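Long-range contacts in glutamate receptor 1 (Adineta vaga, PDB 4IO6), which probably works as a ligand-gated ion channel, its clamshell ligand-binding domain, crystallised here, binding glutamate and, in this crystal, methionine: residues S103-R108 / D203-G208; M107-R112 / V176-I181. All coordinates share one frame; numbering follows the deposited sequence.

Contact 1: S103-R108 / D203-G208; sequences SDNSMR and DKSTFG. With MET (methionine), chain C.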
# COMPACT_ATOMS: atom_id res chain seq x y z
N SER A 103 6.06 0.08 1.89
CA SER A 103 5.48 0.78 3.03
C SER A 103 4.30 1.60 2.57
O SER A 103 4.33 2.12 1.44
CB SER A 103 6.48 1.79 3.62
OG SER A 103 5.98 2.39 4.81
N ASP A 104 3.30 1.72 3.44
CA ASP A 104 2.26 2.72 3.29
C ASP A 104 2.87 4.08 3.64
O ASP A 104 3.95 4.16 4.22
CB ASP A 104 1.06 2.42 4.17
CG ASP A 104 1.40 2.31 5.66
OD1 ASP A 104 2.54 2.65 6.05
OD2 ASP A 104 0.53 1.87 6.44
N ASN A 105 2.19 5.15 3.28
CA ASN A 105 2.71 6.49 3.56
C ASN A 105 1.55 7.45 3.55
O ASN A 105 0.47 7.15 3.05
CB ASN A 105 3.72 6.91 2.49
CG ASN A 105 4.37 8.24 2.79
OD1 ASN A 105 4.84 8.45 3.91
ND2 ASN A 105 4.33 9.15 1.83
N SER A 106 1.78 8.60 4.17
CA SER A 106 0.88 9.76 4.10
C SER A 106 1.76 10.94 4.49
O SER A 106 2.90 10.76 4.93
CB SER A 106 -0.33 9.59 5.03
OG SER A 106 0.08 9.36 6.37
N MET A 107 1.25 12.17 4.36
CA MET A 107 2.00 13.36 4.74
C MET A 107 1.42 14.04 5.96
O MET A 107 0.23 13.88 6.28
CB MET A 107 2.06 14.34 3.57
CG MET A 107 2.96 13.86 2.46
SD MET A 107 3.25 15.15 1.20
CE MET A 107 1.86 14.93 0.12
N ARG A 108 2.27 14.80 6.65
CA ARG A 108 1.87 15.62 7.79
C ARG A 108 2.37 17.05 7.59
O ARG A 108 3.37 17.28 6.89
CB ARG A 108 2.50 15.13 9.10
CG ARG A 108 2.16 13.69 9.54
CD ARG A 108 0.74 13.48 9.99
NE ARG A 108 0.16 14.46 10.92
CZ ARG A 108 0.24 14.44 12.25
NH1 ARG A 108 0.95 13.51 12.88
NH2 ARG A 108 -0.38 15.39 12.95
N ASP A 203 -2.89 12.82 1.71
CA ASP A 203 -2.20 12.22 0.57
C ASP A 203 -1.70 10.80 0.85
O ASP A 203 -0.50 10.48 0.67
CB ASP A 203 -1.05 13.12 0.10
CG ASP A 203 -0.65 12.85 -1.33
OD1 ASP A 203 -1.56 12.76 -2.17
OD2 ASP A 203 0.58 12.71 -1.60
N LYS A 204 -2.61 9.94 1.27
CA LYS A 204 -2.26 8.54 1.50
C LYS A 204 -1.66 7.99 0.22
O LYS A 204 -2.18 8.23 -0.91
CB LYS A 204 -3.50 7.74 1.90
CG LYS A 204 -4.29 8.32 3.06
CD LYS A 204 -4.01 7.62 4.38
CE LYS A 204 -5.21 7.73 5.32
NZ LYS A 204 -5.71 9.12 5.48
N SER A 205 -0.54 7.29 0.37
CA SER A 205 0.24 6.85 -0.75
C SER A 205 1.06 5.64 -0.34
O SER A 205 0.82 5.02 0.72
CB SER A 205 1.15 8.00 -1.23
OG SER A 205 1.91 8.50 -0.13
N THR A 206 2.00 5.26 -1.19
CA THR A 206 2.91 4.18 -0.89
C THR A 206 4.31 4.54 -1.33
O THR A 206 4.50 5.42 -2.18
CB THR A 206 2.51 2.88 -1.64
OG1 THR A 206 2.42 3.16 -3.03
CG2 THR A 206 1.18 2.37 -1.19
N PHE A 207 5.28 3.84 -0.77
CA PHE A 207 6.68 3.90 -1.20
C PHE A 207 6.96 2.62 -2.00
O PHE A 207 6.52 1.54 -1.60
CB PHE A 207 7.72 3.93 -0.06
CG PHE A 207 7.68 5.15 0.83
CD1 PHE A 207 7.28 6.36 0.34
CD2 PHE A 207 8.08 5.08 2.14
CE1 PHE A 207 7.26 7.48 1.15
CE2 PHE A 207 8.05 6.19 2.96
CZ PHE A 207 7.65 7.38 2.46
N GLY A 208 7.71 2.74 -3.09
CA GLY A 208 8.10 1.58 -3.87
C GLY A 208 9.52 1.73 -4.35
O GLY A 208 10.07 2.83 -4.39
N MET C . 8.45 10.75 -0.47
CA MET C . 8.42 12.06 -1.15
C MET C . 8.71 11.91 -2.61
O MET C . 9.02 10.79 -3.11
CB MET C . 9.40 13.07 -0.53
CG MET C . 8.83 13.74 0.69
SD MET C . 7.47 14.87 0.14
CE MET C . 6.60 15.12 1.69
OXT MET C . 8.68 12.89 -3.37
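Asn105 and Ser205 hold each other through main chain and side chain together: Asn105 N donates to Ser205 O and Ser205 N to Asn105 O, both bonds 2.9 Å long, the first of them bent at the hydrogen. Two residues along the strand, Phe207 N gives a nearly straight bond to Ser103 O (3.0 Å, 172° at the hydrogen). A third link between Asn105 and Ser205 is made by the amide, whose ND2 donates to Ser205 OG at 3.2 Å, somewhat out of the amide plane. ND2 is also hydrogen-bonded to OD1 of Asp180, a ligand-binding residue, so two acceptors fix the turn of the amide. These antiparallel strands are consistent with the two hinge segments that cross between the lobes of the clamshell fold of ionotropic glutamate receptors and periplasmic binding proteins. CB of Asn105 is set over one face of the Phe207 ring, toward its rim, in a CH-pi contact 4.1 Å from the ring centroid. With CG anti to the residue's own nitrogen (chi1 -175°), the amide follows, tilted 32° to the ring, and CG of Asn105 comes to 3.4 Å from Phe207 CE1. The same ring touches Thr87 and Asp85 of the binding site, and CE1 of Phe207 is 3.8 Å from N of the bound methionine. CB of Ser103 reaches the CD2 corner of the ring. At the far end, Met107 and Asp203 run side by side in the same direction, and the bend of Met107 about its CG-SD bond brings its CE to 3.1 Å from Asp203 OD2. Thr206 points away from strand 103-108, and its OG1 is hydrogen-bonded to Arg229 of the second subunit.

Contact 2: M107-R112 / V176-I181; sequences MRILMR and VSFMDI. With MET (methionine), chain C.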
# COMPACT_ATOMS: atom_id res chain seq x y z
N MET A 107 1.25 12.17 4.36
CA MET A 107 2.00 13.36 4.74
C MET A 107 1.42 14.04 5.96
O MET A 107 0.23 13.88 6.28
CB MET A 107 2.06 14.34 3.57
CG MET A 107 2.96 13.86 2.46
SD MET A 107 3.25 15.15 1.20
CE MET A 107 1.86 14.93 0.12
N ARG A 108 2.27 14.80 6.65
CA ARG A 108 1.87 15.62 7.79
C ARG A 108 2.37 17.05 7.59
O ARG A 108 3.37 17.28 6.89
CB ARG A 108 2.50 15.13 9.10
CG ARG A 108 2.16 13.69 9.54
CD ARG A 108 0.74 13.48 9.99
NE ARG A 108 0.16 14.46 10.92
CZ ARG A 108 0.24 14.44 12.25
NH1 ARG A 108 0.95 13.51 12.88
NH2 ARG A 108 -0.38 15.39 12.95
N ILE A 109 1.69 17.99 8.24
CA ILE A 109 2.13 19.37 8.34
C ILE A 109 3.16 19.51 9.47
O ILE A 109 2.89 19.08 10.60
CB ILE A 109 0.95 20.30 8.59
CG1 ILE A 109 -0.07 20.15 7.45
CG2 ILE A 109 1.41 21.74 8.71
CD1 ILE A 109 -1.42 20.75 7.77
N LEU A 110 4.32 20.08 9.13
CA LEU A 110 5.42 20.37 10.06
C LEU A 110 5.45 21.85 10.41
O LEU A 110 5.32 22.68 9.52
CB LEU A 110 6.73 20.05 9.36
CG LEU A 110 7.99 20.23 10.21
CD1 LEU A 110 8.06 19.22 11.38
CD2 LEU A 110 9.24 20.08 9.33
N MET A 111 5.66 22.18 11.68
CA MET A 111 5.67 23.59 12.11
C MET A 111 6.45 23.75 13.39
O MET A 111 6.77 22.76 14.03
CB MET A 111 4.24 24.09 12.33
CG MET A 111 3.51 23.42 13.50
SD MET A 111 1.85 24.13 13.67
CE MET A 111 1.37 23.52 15.27
N ARG A 112 6.76 24.99 13.76
CA ARG A 112 7.36 25.26 15.06
C ARG A 112 6.31 25.06 16.14
O ARG A 112 5.15 25.41 15.95
CB ARG A 112 7.85 26.72 15.15
CG ARG A 112 9.07 27.05 14.33
CD ARG A 112 9.50 28.51 14.55
NE ARG A 112 8.41 29.46 14.29
CZ ARG A 112 8.03 29.87 13.07
NH1 ARG A 112 8.65 29.44 11.98
NH2 ARG A 112 7.01 30.72 12.95
N VAL A 176 5.33 26.86 7.94
CA VAL A 176 4.95 25.45 7.81
C VAL A 176 5.62 24.81 6.62
O VAL A 176 6.02 25.51 5.71
CB VAL A 176 3.45 25.25 7.53
CG1 VAL A 176 2.64 25.65 8.67
CG2 VAL A 176 3.00 26.06 6.28
N SER A 177 5.74 23.48 6.66
CA SER A 177 6.07 22.67 5.48
C SER A 177 5.37 21.32 5.59
O SER A 177 4.53 21.10 6.46
CB SER A 177 7.59 22.51 5.32
OG SER A 177 7.94 22.05 4.04
N PHE A 178 5.67 20.43 4.65
CA PHE A 178 5.08 19.08 4.62
C PHE A 178 6.19 18.05 4.72
O PHE A 178 7.27 18.24 4.15
CB PHE A 178 4.36 18.80 3.30
CG PHE A 178 3.24 19.76 2.95
CD1 PHE A 178 2.51 20.41 3.92
CD2 PHE A 178 2.90 19.95 1.61
CE1 PHE A 178 1.47 21.27 3.56
CE2 PHE A 178 1.86 20.78 1.24
CZ PHE A 178 1.15 21.43 2.20
N MET A 179 5.90 16.95 5.42
CA MET A 179 6.78 15.80 5.47
C MET A 179 5.98 14.52 5.36
O MET A 179 4.82 14.47 5.74
CB MET A 179 7.56 15.73 6.79
CG MET A 179 8.67 16.75 6.93
SD MET A 179 9.72 16.48 8.38
CE MET A 179 10.67 15.04 7.88
N ASP A 180 6.63 13.44 4.89
CA ASP A 180 6.08 12.09 5.02
C ASP A 180 5.99 11.72 6.51
O ASP A 180 6.81 12.15 7.32
CB ASP A 180 6.97 11.07 4.32
CG ASP A 180 7.02 11.23 2.81
OD1 ASP A 180 5.99 11.62 2.18
OD2 ASP A 180 8.10 10.98 2.23
N ILE A 181 5.00 10.92 6.87
CA ILE A 181 4.71 10.64 8.28
C ILE A 181 5.85 9.95 9.02
O ILE A 181 6.15 10.31 10.15
CB ILE A 181 3.37 9.87 8.38
CG1 ILE A 181 2.94 9.74 9.83
CG2 ILE A 181 3.42 8.53 7.65
CD1 ILE A 181 1.48 9.42 9.99
N MET C . 8.45 10.75 -0.47
CA MET C . 8.42 12.06 -1.15
C MET C . 8.71 11.91 -2.61
O MET C . 9.02 10.79 -3.11
CB MET C . 9.40 13.07 -0.53
CG MET C . 8.83 13.74 0.69
SD MET C . 7.47 14.87 0.14
CE MET C . 6.60 15.12 1.69
OXT MET C . 8.68 12.89 -3.37
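Arg108 runs across Ile181 with its aliphatic part before turning off. Its CB stands 4.1 Å from Met179 O, and CG meets CG1 of Ile181 at 4.0 Å. The bend at chi2 (-70°) brings CD to the terminal CD1 of Ile181, and that at chi3 (-46°) turns the guanidinium toward weak partners: NE forms a long, weak ion pair with Asp201, and NH2 a weak hydrogen bond with Gly199 O. The two backbones are closely paired. Arg108 N binds Met179 O at 2.7 Å, Met179 N returns the bond to Arg108 O, and Leu110 and Ser177 repeat the exchange. This antiparallel ladder belongs to a mixed helix-and-strand lobe of the clamshell, in which strand 176-180 runs straight into helix 181-190 and strand 195-198 also pairs with strand 103-112. On the Leu110 face, CD2 of Leu110 lies 3.8 Å from SD of Met179, and helix 162-170 packs over both. On the other face, Ile109 CG2 lies alongside Val176 CG1, both side chains pointing the same way, while the Phe178 ring meets Phe202 edge-to-face. Asp180, at the N-cap position of helix 181-190, faces the ligand pocket: its OD2 accepts a hydrogen bond from N of the bound methionine at 2.7 Å. SD of Met107 lies 3.4 Å from CE of the same ligand.

Both contacts are largely buried and use strand 103-112, which pairs with strand 200-211 in contact 1 and with strand 176-180 in contact 2. Contact 1 is the more polar, with serine and asparagine side chains joining the backbone bonds, and its margin reaches the second subunit. Contact 2, which no other protein chain touches, is a more regular ladder flanked by aliphatic and sulfur-containing side chains. They meet at Asp180, next to the ligand, through the amide of Asn105, and one residue on, where Ser106 O is 2.9 Å from Ile181 N, a probable hydrogen bond that ties the probable hinge strand to the start of helix 181-190.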